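Local coordinates for exocyst complex component EXO70 (Saccharomyces cerevisiae, PDB 2B1E), which takes part in the secretory pathway as a subunit of the exocyst, which tethers secretory vesicles to sites of exocytosis, and helps that complex assemble, at residues F490-V501 with I548-L559. Residues are numbered along the deposited sequence; the frame is centred on the assembly and turned at random.
Sequences FRKFNEGFEDLV and IKYTPDELTTVL
F497 points across to L555, V558 and L559 from a helix that runs nearly parallel to helix 552-559, the axes of the two segments 12.0 Å apart at their closest and their N-to-C directions 19° apart, a spacing bridged by large side chains. The F497 ring, its CG turned away from the backbone N (chi1 177°), reaches out between the helices: L555 CD1 sits over one face, 3.3 Å from F497 CE2, V501 CG2 of its own helix backs the opposite face, and L559 CD2 lies at the edge. That ring also turns an edge to the face of Y550 in a T-shaped stack, centroids 5.7 Å apart. In the all-helical rod of Exo70, these helices belong to the bundle at its C-terminal end, where helix 512-537 adds Y530 against F493 and L555, and helix 440-473 adds L463 and L467 against F493. I548, in the loop before the last helix, lays CG1 over the F490 ring, 3.8 Å from its centroid. Nearer solvent, E498 OE2 takes two donors: Y550 OH on its anti side at 2.6 Å, and K549 NZ from above the carboxylate plane at 2.8 Å, a salt bridge. An alanine here is likely to leave the K549 ammonium without this counter-charge and the Y550 hydroxyl without this acceptor. One water links N494 OD1 to Y550 N.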
loop_
_atom_site.group_PDB
_atom_site.type_symbol
_atom_site.label_atom_id
_atom_site.label_comp_id
_atom_site.label_asym_id
_atom_site.label_seq_id
_atom_site.Cartn_x
_atom_site.Cartn_y
_atom_site.Cartn_z
ATOM N N PHE A 490 -36.148 49.563 16.611
ATOM C CA PHE A 490 -36.910 48.424 16.100
ATOM C C PHE A 490 -36.814 48.389 14.580
ATOM O O PHE A 490 -36.660 47.328 13.971
ATOM C CB PHE A 490 -38.376 48.532 16.517
ATOM C CG PHE A 490 -38.653 48.036 17.902
ATOM C CD1 PHE A 490 -38.932 46.689 18.130
ATOM C CD2 PHE A 490 -38.641 48.913 18.984
ATOM C CE1 PHE A 490 -39.196 46.218 19.427
ATOM C CE2 PHE A 490 -38.902 48.461 20.276
ATOM C CZ PHE A 490 -39.180 47.113 20.502
ATOM N N ARG A 491 -36.918 49.563 13.974
ATOM C CA ARG A 491 -36.844 49.688 12.526
ATOM C C ARG A 491 -35.552 49.066 11.995
ATOM O O ARG A 491 -35.589 48.167 11.152
ATOM C CB ARG A 491 -36.935 51.175 12.151
ATOM C CG ARG A 491 -36.917 51.494 10.672
ATOM C CD ARG A 491 -37.112 53.006 10.467
ATOM N NE ARG A 491 -38.399 53.455 11.009
ATOM C CZ ARG A 491 -38.547 54.356 11.977
ATOM N NH1 ARG A 491 -37.490 54.934 12.533
ATOM N NH2 ARG A 491 -39.761 54.668 12.405
ATOM N N LYS A 492 -34.411 49.525 12.493
ATOM C CA LYS A 492 -33.136 48.980 12.036
ATOM C C LYS A 492 -33.086 47.463 12.223
ATOM O O LYS A 492 -32.588 46.742 11.362
ATOM C CB LYS A 492 -31.972 49.643 12.776
ATOM C CG LYS A 492 -31.798 51.135 12.444
ATOM C CD LYS A 492 -30.732 51.775 13.336
ATOM C CE LYS A 492 -30.688 53.296 13.171
ATOM N NZ LYS A 492 -29.720 53.947 14.112
ATOM N N PHE A 493 -33.591 46.967 13.345
ATOM C CA PHE A 493 -33.581 45.527 13.546
ATOM C C PHE A 493 -34.451 44.858 12.479
ATOM O O PHE A 493 -34.046 43.869 11.870
ATOM C CB PHE A 493 -34.118 45.156 14.928
ATOM C CG PHE A 493 -34.284 43.672 15.122
ATOM C CD1 PHE A 493 -33.176 42.852 15.321
ATOM C CD2 PHE A 493 -35.547 43.084 15.031
ATOM C CE1 PHE A 493 -33.324 41.466 15.423
ATOM C CE2 PHE A 493 -35.704 41.709 15.129
ATOM C CZ PHE A 493 -34.591 40.896 15.323
ATOM N N ASN A 494 -35.647 45.393 12.255
ATOM C CA ASN A 494 -36.550 44.818 11.257
ATOM C C ASN A 494 -35.887 44.711 9.884
ATOM O O ASN A 494 -36.028 43.695 9.200
ATOM C CB ASN A 494 -37.833 45.655 11.129
ATOM C CG ASN A 494 -38.678 45.617 12.386
ATOM O OD1 ASN A 494 -38.643 44.644 13.146
ATOM N ND2 ASN A 494 -39.464 46.664 12.600
ATOM N N GLU A 495 -35.160 45.751 9.488
ATOM C CA GLU A 495 -34.482 45.744 8.193
ATOM C C GLU A 495 -33.378 44.693 8.160
ATOM O O GLU A 495 -33.198 44.006 7.158
ATOM C CB GLU A 495 -33.897 47.124 7.878
ATOM C CG GLU A 495 -34.940 48.177 7.507
ATOM C CD GLU A 495 -34.342 49.575 7.341
ATOM O OE1 GLU A 495 -33.391 49.731 6.538
ATOM O OE2 GLU A 495 -34.827 50.518 8.008
ATOM N N GLY A 496 -32.645 44.560 9.258
ATOM C CA GLY A 496 -31.581 43.580 9.309
ATOM C C GLY A 496 -32.136 42.173 9.338
ATOM O O GLY A 496 -31.613 41.279 8.670
ATOM N N PHE A 497 -33.200 41.982 10.118
ATOM C CA PHE A 497 -33.870 40.687 10.254
ATOM C C PHE A 497 -34.432 40.230 8.901
ATOM O O PHE A 497 -34.149 39.126 8.430
ATOM C CB PHE A 497 -35.030 40.800 11.258
ATOM C CG PHE A 497 -35.830 39.527 11.411
ATOM C CD1 PHE A 497 -35.296 38.425 12.085
ATOM C CD2 PHE A 497 -37.103 39.418 10.851
ATOM C CE1 PHE A 497 -36.015 37.230 12.198
ATOM C CE2 PHE A 497 -37.834 38.225 10.957
ATOM C CZ PHE A 497 -37.284 37.129 11.631
ATOM N N GLU A 498 -35.246 41.088 8.295
ATOM C CA GLU A 498 -35.869 40.792 7.009
ATOM C C GLU A 498 -34.849 40.535 5.904
ATOM O O GLU A 498 -35.039 39.655 5.063
ATOM C CB GLU A 498 -36.815 41.939 6.624
ATOM C CG GLU A 498 -38.169 41.856 7.332
ATOM C CD GLU A 498 -38.813 43.204 7.544
ATOM O OE1 GLU A 498 -38.487 44.146 6.792
ATOM O OE2 GLU A 498 -39.659 43.327 8.457
ATOM N N ASP A 499 -33.764 41.298 5.902
ATOM C CA ASP A 499 -32.727 41.113 4.892
ATOM C C ASP A 499 -32.101 39.722 5.049
ATOM O O ASP A 499 -31.844 39.038 4.058
ATOM C CB ASP A 499 -31.647 42.188 5.040
ATOM C CG ASP A 499 -30.649 42.179 3.894
ATOM O OD1 ASP A 499 -29.536 41.633 4.059
ATOM O OD2 ASP A 499 -30.984 42.723 2.823
ATOM N N LEU A 500 -31.862 39.313 6.297
ATOM C CA LEU A 500 -31.268 38.008 6.571
ATOM C C LEU A 500 -32.251 36.885 6.279
ATOM O O LEU A 500 -31.865 35.848 5.747
ATOM C CB LEU A 500 -30.792 37.916 8.033
ATOM C CG LEU A 500 -29.287 37.807 8.299
ATOM C CD1 LEU A 500 -29.018 37.768 9.803
ATOM C CD2 LEU A 500 -28.729 36.550 7.635
ATOM N N VAL A 501 -33.518 37.080 6.624
ATOM C CA VAL A 501 -34.516 36.047 6.355
ATOM C C VAL A 501 -34.556 35.776 4.846
ATOM O O VAL A 501 -34.522 34.632 4.415
ATOM C CB VAL A 501 -35.922 36.476 6.861
ATOM C CG1 VAL A 501 -36.996 35.480 6.400
ATOM C CG2 VAL A 501 -35.912 36.548 8.389
ATOM N N ILE A 548 -44.431 48.769 16.602
ATOM C CA ILE A 548 -43.509 47.649 16.595
ATOM C C ILE A 548 -44.066 46.596 15.644
ATOM O O ILE A 548 -45.097 45.989 15.906
ATOM C CB ILE A 548 -43.363 47.069 18.007
ATOM C CG1 ILE A 548 -42.691 48.102 18.918
ATOM C CG2 ILE A 548 -42.551 45.790 17.958
ATOM C CD1 ILE A 548 -42.726 47.733 20.398
ATOM N N LYS A 549 -43.368 46.380 14.534
ATOM C CA LYS A 549 -43.816 45.424 13.525
ATOM C C LYS A 549 -44.046 43.994 14.009
ATOM O O LYS A 549 -45.076 43.390 13.694
ATOM C CB LYS A 549 -42.830 45.419 12.344
ATOM C CG LYS A 549 -43.305 44.641 11.120
ATOM C CD LYS A 549 -42.403 44.886 9.912
ATOM C CE LYS A 549 -42.903 44.143 8.682
ATOM N NZ LYS A 549 -42.076 44.453 7.477
ATOM N N TYR A 550 -43.105 43.450 14.777
ATOM C CA TYR A 550 -43.217 42.072 15.246
ATOM C C TYR A 550 -43.283 41.854 16.751
ATOM O O TYR A 550 -42.499 42.430 17.510
ATOM C CB TYR A 550 -42.028 41.235 14.751
ATOM C CG TYR A 550 -41.772 41.244 13.266
ATOM C CD1 TYR A 550 -42.521 40.449 12.400
ATOM C CD2 TYR A 550 -40.745 42.017 12.726
ATOM C CE1 TYR A 550 -42.242 40.419 11.030
ATOM C CE2 TYR A 550 -40.463 41.994 11.367
ATOM C CZ TYR A 550 -41.208 41.193 10.527
ATOM O OH TYR A 550 -40.901 41.152 9.186
ATOM N N THR A 551 -44.214 41.009 17.181
ATOM C CA THR A 551 -44.275 40.634 18.587
ATOM C C THR A 551 -43.322 39.439 18.573
ATOM O O THR A 551 -43.007 38.903 17.500
ATOM C CB THR A 551 -45.685 40.147 19.019
ATOM O OG1 THR A 551 -46.077 39.026 18.217
ATOM C CG2 THR A 551 -46.699 41.265 18.873
ATOM N N PRO A 552 -42.816 39.017 19.742
ATOM C CA PRO A 552 -41.910 37.870 19.687
ATOM C C PRO A 552 -42.564 36.657 19.019
ATOM O O PRO A 552 -41.924 35.936 18.251
ATOM C CB PRO A 552 -41.574 37.633 21.154
ATOM C CG PRO A 552 -41.548 39.063 21.703
ATOM C CD PRO A 552 -42.796 39.655 21.072
ATOM N N ASP A 553 -43.842 36.434 19.311
ATOM C CA ASP A 553 -44.545 35.302 18.721
ATOM C C ASP A 553 -44.606 35.418 17.203
ATOM O O ASP A 553 -44.549 34.416 16.499
ATOM C CB ASP A 553 -45.966 35.178 19.287
ATOM C CG ASP A 553 -45.985 34.599 20.687
ATOM O OD1 ASP A 553 -44.938 34.064 21.114
ATOM O OD2 ASP A 553 -47.047 34.665 21.356
ATOM N N GLU A 554 -44.728 36.640 16.696
ATOM C CA GLU A 554 -44.783 36.827 15.251
ATOM C C GLU A 554 -43.404 36.545 14.671
ATOM O O GLU A 554 -43.273 35.903 13.627
ATOM C CB GLU A 554 -45.242 38.252 14.921
ATOM C CG GLU A 554 -46.738 38.424 15.062
ATOM C CD GLU A 554 -47.193 39.872 15.077
ATOM O OE1 GLU A 554 -48.414 40.094 14.976
ATOM O OE2 GLU A 554 -46.352 40.788 15.205
ATOM N N LEU A 555 -42.371 37.021 15.358
ATOM C CA LEU A 555 -41.010 36.807 14.908
ATOM C C LEU A 555 -40.744 35.310 14.908
ATOM O O LEU A 555 -40.148 34.777 13.983
ATOM C CB LEU A 555 -40.023 37.507 15.839
ATOM C CG LEU A 555 -38.671 37.774 15.176
ATOM C CD1 LEU A 555 -38.873 38.793 14.057
ATOM C CD2 LEU A 555 -37.676 38.304 16.196
ATOM N N THR A 556 -41.188 34.636 15.965
ATOM C CA THR A 556 -41.005 33.195 16.080
ATOM C C THR A 556 -41.585 32.473 14.862
ATOM O O THR A 556 -40.961 31.577 14.312
ATOM C CB THR A 556 -41.695 32.629 17.363
ATOM O OG1 THR A 556 -41.025 33.125 18.529
ATOM C CG2 THR A 556 -41.629 31.114 17.379
ATOM N N THR A 557 -42.781 32.867 14.449
ATOM C CA THR A 557 -43.439 32.231 13.311
ATOM C C THR A 557 -42.617 32.360 12.036
ATOM O O THR A 557 -42.480 31.396 11.275
ATOM C CB THR A 557 -44.853 32.827 13.096
ATOM O OG1 THR A 557 -45.614 32.654 14.296
ATOM C CG2 THR A 557 -45.580 32.127 11.948
ATOM N N VAL A 558 -42.062 33.547 11.804
ATOM C CA VAL A 558 -41.242 33.778 10.622
ATOM C C VAL A 558 -40.055 32.831 10.640
ATOM O O VAL A 558 -39.782 32.135 9.664
ATOM C CB VAL A 558 -40.717 35.223 10.584
ATOM C CG1 VAL A 558 -39.708 35.381 9.463
ATOM C CG2 VAL A 558 -41.874 36.173 10.401
ATOM N N LEU A 559 -39.346 32.803 11.762
ATOM C CA LEU A 559 -38.191 31.935 11.882
ATOM C C LEU A 559 -38.527 30.463 11.728
ATOM O O LEU A 559 -37.781 29.731 11.090
ATOM C CB LEU A 559 -37.492 32.155 13.223
ATOM C CG LEU A 559 -36.647 33.425 13.332
ATOM C CD1 LEU A 559 -35.905 33.397 14.664
ATOM C CD2 LEU A 559 -35.656 33.496 12.167
HETATM O O HOH W 1 -40.390 44.337 15.251
HETATM O O HOH W 2 -41.433 48.289 13.929
HETATM O O HOH W 3 -39.434 46.688 7.187
#